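One contact in two related proteins. Structure 1 is endo-1,4-beta-xylanase from Uncultured bacterium, which probably uses cobalt(II) to remove acetyl groups from acetylated xylan, this CE4 domain being one part of a multidomain xylanase: PDB 7AX7 (chain A, 2.05 Å), residues 6-11 and 148-153. Structure 2 is ArCE4A from Arthrobacter sp.: PDB 5LGC (chain B, 2.09 Å), residues 27-32 and 168-173. One frame, after least-squares fit of the local backbone (RMSD 0.21 Å); residues are numbered along the deposited sequences.

Structure 1 (7AX7).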
loop_
_atom_site.group_PDB
_atom_site.type_symbol
_atom_site.label_atom_id
_atom_site.label_comp_id
_atom_site.label_asym_id
_atom_site.label_seq_id
_atom_site.Cartn_x
_atom_site.Cartn_y
_atom_site.Cartn_z
ATOM N N ILE A 6 5.579 4.572 -11.231
ATOM C CA ILE A 6 4.547 3.646 -10.773
ATOM C C ILE A 6 4.769 3.367 -9.294
ATOM O O ILE A 6 5.910 3.186 -8.846
ATOM C CB ILE A 6 4.539 2.323 -11.568
ATOM C CG1 ILE A 6 4.113 2.562 -13.009
ATOM C CG2 ILE A 6 3.525 1.367 -10.973
ATOM C CD1 ILE A 6 2.611 2.719 -13.161
ATOM N N ALA A 7 3.683 3.327 -8.537
ATOM C CA ALA A 7 3.741 3.069 -7.101
ATOM C C ALA A 7 3.021 1.749 -6.856
ATOM O O ALA A 7 1.785 1.719 -6.786
ATOM C CB ALA A 7 3.119 4.217 -6.306
ATOM N N LEU A 8 3.798 0.664 -6.766
ATOM C CA LEU A 8 3.256 -0.625 -6.359
ATOM C C LEU A 8 2.986 -0.607 -4.861
ATOM O O LEU A 8 3.849 -0.202 -4.079
ATOM C CB LEU A 8 4.233 -1.751 -6.703
ATOM C CG LEU A 8 4.331 -2.250 -8.145
ATOM C CD1 LEU A 8 5.388 -3.354 -8.241
ATOM C CD2 LEU A 8 2.989 -2.758 -8.644
ATOM N N THR A 9 1.791 -1.040 -4.454
ATOM C CA THR A 9 1.401 -0.943 -3.052
ATOM C C THR A 9 0.687 -2.221 -2.626
ATOM O O THR A 9 0.012 -2.878 -3.425
ATOM C CB THR A 9 0.499 0.290 -2.772
ATOM O OG1 THR A 9 -0.791 0.104 -3.368
ATOM C CG2 THR A 9 1.125 1.559 -3.332
ATOM N N PHE A 10 0.832 -2.556 -1.345
ATOM C CA PHE A 10 0.352 -3.821 -0.806
ATOM C C PHE A 10 -0.441 -3.576 0.470
ATOM O O PHE A 10 0.052 -2.914 1.392
ATOM C CB PHE A 10 1.528 -4.770 -0.531
ATOM C CG PHE A 10 2.259 -5.210 -1.769
ATOM C CD1 PHE A 10 1.858 -6.349 -2.462
ATOM C CD2 PHE A 10 3.355 -4.493 -2.237
ATOM C CE1 PHE A 10 2.530 -6.769 -3.597
ATOM C CE2 PHE A 10 4.040 -4.907 -3.383
ATOM C CZ PHE A 10 3.626 -6.046 -4.063
ATOM N N ASP A 11 -1.654 -4.129 0.523
ATOM C CA ASP A 11 -2.562 -4.043 1.663
ATOM C C ASP A 11 -2.589 -5.340 2.471
ATOM O O ASP A 11 -2.499 -6.439 1.911
ATOM C CB ASP A 11 -3.998 -3.763 1.205
ATOM C CG ASP A 11 -4.263 -2.307 0.914
ATOM O OD1 ASP A 11 -3.341 -1.472 1.081
ATOM O OD2 ASP A 11 -5.418 -2.005 0.526
ATOM N N GLN A 148 0.640 6.490 -11.555
ATOM C CA GLN A 148 -0.452 5.668 -11.037
ATOM C C GLN A 148 -0.032 4.856 -9.817
ATOM O O GLN A 148 1.091 4.343 -9.738
ATOM C CB GLN A 148 -0.963 4.715 -12.120
ATOM C CG GLN A 148 -2.317 4.079 -11.813
ATOM C CD GLN A 148 -3.461 5.096 -11.822
ATOM O OE1 GLN A 148 -3.358 6.160 -12.438
ATOM N NE2 GLN A 148 -4.550 4.769 -11.137
ATOM N N ILE A 149 -0.955 4.723 -8.880
ATOM C CA ILE A 149 -0.809 3.858 -7.718
ATOM C C ILE A 149 -1.573 2.577 -8.008
ATOM O O ILE A 149 -2.717 2.626 -8.470
ATOM C CB ILE A 149 -1.343 4.544 -6.445
ATOM C CG1 ILE A 149 -0.556 5.828 -6.151
ATOM C CG2 ILE A 149 -1.328 3.585 -5.246
ATOM C CD1 ILE A 149 -1.277 6.799 -5.192
ATOM N N ILE A 150 -0.951 1.432 -7.740
ATOM C CA ILE A 150 -1.549 0.130 -8.013
ATOM C C ILE A 150 -1.695 -0.628 -6.696
ATOM O O ILE A 150 -0.746 -0.709 -5.906
ATOM C CB ILE A 150 -0.727 -0.667 -9.042
ATOM C CG1 ILE A 150 -0.731 0.070 -10.391
ATOM C CG2 ILE A 150 -1.292 -2.084 -9.220
ATOM C CD1 ILE A 150 0.205 -0.532 -11.425
ATOM N N LEU A 151 -2.891 -1.163 -6.461
ATOM C CA LEU A 151 -3.251 -1.787 -5.194
ATOM C C LEU A 151 -3.196 -3.304 -5.339
ATOM O O LEU A 151 -3.940 -3.884 -6.141
ATOM C CB LEU A 151 -4.643 -1.331 -4.753
ATOM C CG LEU A 151 -5.128 -1.704 -3.347
ATOM C CD1 LEU A 151 -6.239 -0.765 -2.905
ATOM C CD2 LEU A 151 -5.589 -3.157 -3.274
ATOM N N LEU A 152 -2.307 -3.937 -4.569
ATOM C CA LEU A 152 -2.208 -5.387 -4.431
ATOM C C LEU A 152 -2.399 -5.746 -2.953
ATOM O O LEU A 152 -2.519 -4.866 -2.103
ATOM C CB LEU A 152 -0.863 -5.884 -4.974
ATOM C CG LEU A 152 -0.509 -5.522 -6.429
ATOM C CD1 LEU A 152 0.142 -4.143 -6.515
ATOM C CD2 LEU A 152 0.411 -6.555 -7.045
ATOM N N HIS A 153 -2.448 -7.050 -2.643
ATOM C CA HIS A 153 -2.614 -7.520 -1.268
ATOM C C HIS A 153 -1.513 -8.496 -0.885
ATOM O O HIS A 153 -1.163 -9.387 -1.668
ATOM C CB HIS A 153 -3.961 -8.233 -1.045
ATOM C CG HIS A 153 -5.157 -7.380 -1.314
ATOM N ND1 HIS A 153 -5.539 -7.009 -2.585
ATOM C CD2 HIS A 153 -6.066 -6.830 -0.471
ATOM C CE1 HIS A 153 -6.636 -6.275 -2.515
ATOM N NE2 HIS A 153 -6.973 -6.147 -1.243
#

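Structure 2 (5LGC). With NAG (2-acetamido-2-deoxy-beta-D-glucopyranose), chain C; NAG (2-acetamido-2-deoxy-beta-D-glucopyranose), chain D.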
loop_
_atom_site.group_PDB
_atom_site.type_symbol
_atom_site.label_atom_id
_atom_site.label_comp_id
_atom_site.label_asym_id
_atom_site.label_seq_id
_atom_site.Cartn_x
_atom_site.Cartn_y
_atom_site.Cartn_z
ATOM N N VAL B 27 5.527 4.678 -11.323
ATOM C CA VAL B 27 4.414 3.909 -10.775
ATOM C C VAL B 27 4.728 3.531 -9.325
ATOM O O VAL B 27 5.885 3.301 -8.979
ATOM C CB VAL B 27 4.136 2.644 -11.630
ATOM C CG1 VAL B 27 3.401 1.586 -10.840
ATOM C CG2 VAL B 27 3.347 3.011 -12.871
ATOM N N ALA B 28 3.705 3.501 -8.473
ATOM C CA ALA B 28 3.866 3.011 -7.108
ATOM C C ALA B 28 3.142 1.682 -6.892
ATOM O O ALA B 28 1.916 1.613 -6.990
ATOM C CB ALA B 28 3.365 4.051 -6.118
ATOM N N LEU B 29 3.904 0.630 -6.600
ATOM C CA LEU B 29 3.337 -0.665 -6.222
ATOM C C LEU B 29 3.011 -0.660 -4.739
ATOM O O LEU B 29 3.884 -0.413 -3.913
ATOM C CB LEU B 29 4.305 -1.806 -6.533
ATOM C CG LEU B 29 4.823 -1.905 -7.967
ATOM C CD1 LEU B 29 5.744 -3.111 -8.119
ATOM C CD2 LEU B 29 3.659 -1.987 -8.933
ATOM N N THR B 30 1.751 -0.918 -4.398
ATOM C CA THR B 30 1.345 -0.904 -2.996
ATOM C C THR B 30 0.725 -2.231 -2.585
ATOM O O THR B 30 0.067 -2.895 -3.382
ATOM C CB THR B 30 0.341 0.227 -2.701
ATOM O OG1 THR B 30 -0.904 -0.063 -3.346
ATOM C CG2 THR B 30 0.874 1.562 -3.206
ATOM N N PHE B 31 0.945 -2.611 -1.332
ATOM C CA PHE B 31 0.423 -3.868 -0.810
ATOM C C PHE B 31 -0.341 -3.642 0.480
ATOM O O PHE B 31 0.180 -3.050 1.429
ATOM C CB PHE B 31 1.557 -4.867 -0.579
ATOM C CG PHE B 31 2.347 -5.166 -1.816
ATOM C CD1 PHE B 31 1.920 -6.136 -2.705
ATOM C CD2 PHE B 31 3.502 -4.459 -2.106
ATOM C CE1 PHE B 31 2.642 -6.408 -3.857
ATOM C CE2 PHE B 31 4.224 -4.725 -3.258
ATOM C CZ PHE B 31 3.790 -5.703 -4.132
ATOM N N ASP B 32 -1.577 -4.125 0.516
ATOM C CA ASP B 32 -2.429 -3.932 1.682
ATOM C C ASP B 32 -2.559 -5.179 2.551
ATOM O O ASP B 32 -2.412 -6.303 2.066
ATOM C CB ASP B 32 -3.821 -3.483 1.244
ATOM C CG ASP B 32 -3.859 -2.032 0.822
ATOM O OD1 ASP B 32 -2.823 -1.495 0.380
ATOM O OD2 ASP B 32 -4.938 -1.425 0.938
ATOM N N SER B 168 0.521 6.333 -11.629
ATOM C CA SER B 168 -0.461 5.404 -11.088
ATOM C C SER B 168 -0.036 4.858 -9.736
ATOM O O SER B 168 1.158 4.736 -9.433
ATOM C CB SER B 168 -0.705 4.234 -12.042
ATOM O OG SER B 168 -1.587 4.594 -13.086
ATOM N N ILE B 169 -1.039 4.540 -8.928
ATOM C CA ILE B 169 -0.856 3.783 -7.707
ATOM C C ILE B 169 -1.580 2.452 -7.866
ATOM O O ILE B 169 -2.795 2.418 -8.033
ATOM C CB ILE B 169 -1.404 4.534 -6.491
ATOM C CG1 ILE B 169 -0.637 5.837 -6.290
ATOM C CG2 ILE B 169 -1.337 3.656 -5.251
ATOM C CD1 ILE B 169 -1.212 6.717 -5.212
ATOM N N ILE B 170 -0.832 1.357 -7.833
ATOM C CA ILE B 170 -1.407 0.045 -8.082
ATOM C C ILE B 170 -1.726 -0.665 -6.775
ATOM O O ILE B 170 -0.891 -0.741 -5.879
ATOM C CB ILE B 170 -0.457 -0.821 -8.922
ATOM C CG1 ILE B 170 -0.128 -0.111 -10.236
ATOM C CG2 ILE B 170 -1.067 -2.192 -9.189
ATOM C CD1 ILE B 170 0.831 -0.878 -11.108
ATOM N N LEU B 171 -2.948 -1.176 -6.664
ATOM C CA LEU B 171 -3.366 -1.835 -5.439
ATOM C C LEU B 171 -3.238 -3.346 -5.531
ATOM O O LEU B 171 -3.863 -3.992 -6.375
ATOM C CB LEU B 171 -4.809 -1.468 -5.091
ATOM C CG LEU B 171 -5.387 -2.289 -3.936
ATOM C CD1 LEU B 171 -4.645 -2.016 -2.640
ATOM C CD2 LEU B 171 -6.875 -2.020 -3.770
ATOM N N MET B 172 -2.421 -3.899 -4.646
ATOM C CA MET B 172 -2.284 -5.336 -4.502
ATOM C C MET B 172 -2.417 -5.685 -3.034
ATOM O O MET B 172 -2.404 -4.799 -2.176
ATOM C CB MET B 172 -0.944 -5.813 -5.063
ATOM C CG MET B 172 -0.973 -6.047 -6.565
ATOM S SD MET B 172 0.668 -6.202 -7.289
ATOM C CE MET B 172 1.404 -4.662 -6.752
ATOM N N HIS B 173 -2.562 -6.967 -2.731
ATOM C CA HIS B 173 -2.720 -7.360 -1.341
ATOM C C HIS B 173 -1.675 -8.372 -0.908
ATOM O O HIS B 173 -1.487 -9.406 -1.543
ATOM C CB HIS B 173 -4.123 -7.914 -1.099
ATOM C CG HIS B 173 -5.195 -6.875 -1.185
ATOM N ND1 HIS B 173 -5.628 -6.350 -2.383
ATOM C CD2 HIS B 173 -5.910 -6.251 -0.219
ATOM C CE1 HIS B 173 -6.573 -5.455 -2.152
ATOM N NE2 HIS B 173 -6.761 -5.374 -0.848
HETATM C C1 NAG C . -11.180 -4.944 -0.373
HETATM C C2 NAG C . -10.377 -4.617 0.790
HETATM C C3 NAG C . -9.566 -5.894 1.088
HETATM C C4 NAG C . -10.567 -6.920 1.525
HETATM C C5 NAG C . -11.557 -7.126 0.371
HETATM C C6 NAG C . -12.591 -8.170 0.802
HETATM C C7 NAG C . -8.783 -2.728 1.137
HETATM C C8 NAG C . -7.903 -1.738 0.379
HETATM N N2 NAG C . -9.457 -3.561 0.344
HETATM O O3 NAG C . -8.606 -5.665 2.120
HETATM O O4 NAG C . -9.901 -8.168 1.776
HETATM O O5 NAG C . -12.218 -5.896 0.037
HETATM O O6 NAG C . -13.280 -7.712 1.972
HETATM O O7 NAG C . -8.994 -2.599 2.338
HETATM C C1 NAG D . -13.824 -2.213 -3.995
HETATM C C2 NAG D . -14.444 -3.437 -3.310
HETATM C C3 NAG D . -13.891 -3.509 -1.896
HETATM C C4 NAG D . -12.386 -3.645 -1.991
HETATM C C5 NAG D . -11.836 -2.405 -2.695
HETATM C C6 NAG D . -10.305 -2.456 -2.719
HETATM C C7 NAG D . -16.585 -2.289 -2.708
HETATM C C8 NAG D . -18.102 -2.384 -2.839
HETATM N N2 NAG D . -15.915 -3.303 -3.299
HETATM O O1 NAG D . -14.271 -2.131 -5.351
HETATM O O3 NAG D . -14.435 -4.659 -1.231
HETATM O O4 NAG D . -11.814 -3.709 -0.698
HETATM O O5 NAG D . -12.397 -2.316 -4.022
HETATM O O6 NAG D . -9.869 -3.630 -3.411
HETATM O O7 NAG D . -16.076 -1.356 -2.083
#

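Structure 1 (7AX7)
Ile150 O is gripped by two donors of Thr9. Thr9 OG1 donates to it at 2.7 Å, from above the carbonyl plane, and the backbone N of Thr9 bonds the same oxygen. With OG1 between the backbone N and the carbonyl carbon (chi1 70°), the hydroxyl is brought to this oxygen. Arg100 also bonds OG1.

Strands 4-11 and 148-153 are parallel neighbours in the sheet of the NodB homology domain, a distorted beta/alpha barrel in this family. Ile6 CG2 meets Ile150 CD1 at 3.9 Å. Gln148 carries its amide away from strand 4-11, where OE1 bonds Lys145 and Asn202. Leu152 lies beside the Phe10 ring, with Leu152 CB 3.7 Å from Phe10 CD1. Leu152 CD1 also reaches Leu8 CD2 at 3.8 Å.

On the face that carries Thr9 and Asp11, Leu151 CD1 lies 3.7 Å from Asp11 OD2. Arg100 forms a salt bridge with Asp11 OD1. Asp11 stands close to the cobalt site of Asp12, His62 and His66.

Structure 2 (5LGC)
Two donors of Thr30 converge on Ile170 O. Thr30 OG1 lies 2.6 Å from Ile170 O and donates from above the carbonyl plane, while the backbone N of Thr30 bonds the same oxygen. The hydroxyl is set there by its place between the backbone N and the carbonyl carbon (chi1 69°). Arg120 also bonds OG1.

Val27 CG1 meets Ile170 CD1 at 3.6 Å. Ser168 OG bonds Asp142 and the backbone N of Lys165. Met172 lies beside the Phe31 ring, with Met172 CB 3.7 Å from Phe31 CD1. Its chain bends at chi3 (-56°) and brings Met172 CE to 3.6 Å from Phe31 CE1. Met172 CE also reaches Leu29 CB at 4.1 Å.

On the face that carries Thr30 and Asp32, Leu171 CD1 lies 3.6 Å from Asp32 OD2. Arg120 forms a salt bridge with Asp32 OD1. Two linked sugar units, in an entry solved with substrate, lie at this end of the strands: that of chain C touches Asp32 and His173, and that of chain D touches Leu171 and His173.

How the two compare
The clearest difference is Leu152(A) against Met172(B). A branched chain faces an unbranched one with sulfur, chi1 -56° against -84°. CD2 of Leu152(A) and SD of Met172(B) are 0.5 Å apart after superposition, the sulfur taking a methyl's place. The contacts with Phe10(A) or Phe31(B), and with Leu8(A) or Leu29(B), are kept, and the ring holds its position.

Gln148(A) is matched by Ser168(B). CG, CD, OE1 and NE2 of Gln148(A) have no counterpart in Ser168(B), so the amide and its reach are absent there. OG of Ser168(B) has none in Gln148(A). Chi1 is -165° against -80°, which sends the polar groups different ways. Both side chains still touch Ile6(A) or Val27(B).

CG2 of Ile6(A) and CG1 of Val27(B) are 0.3 Å apart after superposition, CG1 of Ile6(A) and CG2 of Val27(B) 0.9 Å apart. The touch on Ile150(A) or Ile170(B) remains. These isoleucines keep their place, as do Thr9(A) and Thr30(B), whose OG1 and backbone N still bond the isoleucine oxygen.

Leu151(A) and Leu171(B) are modelled differently, with chi2 159° against 64°. Their CG atoms stand 0.9 Å apart after superposition, and the place of CD1 of Leu151(A) is left. Both still touch Asp11(A) or Asp32(B). A sugar unit touches Asp32(B) and His173(B) where structure 1 has an acetate, at least in part. A second unit touches Leu171(B) and His173(B) in structure 2 alone.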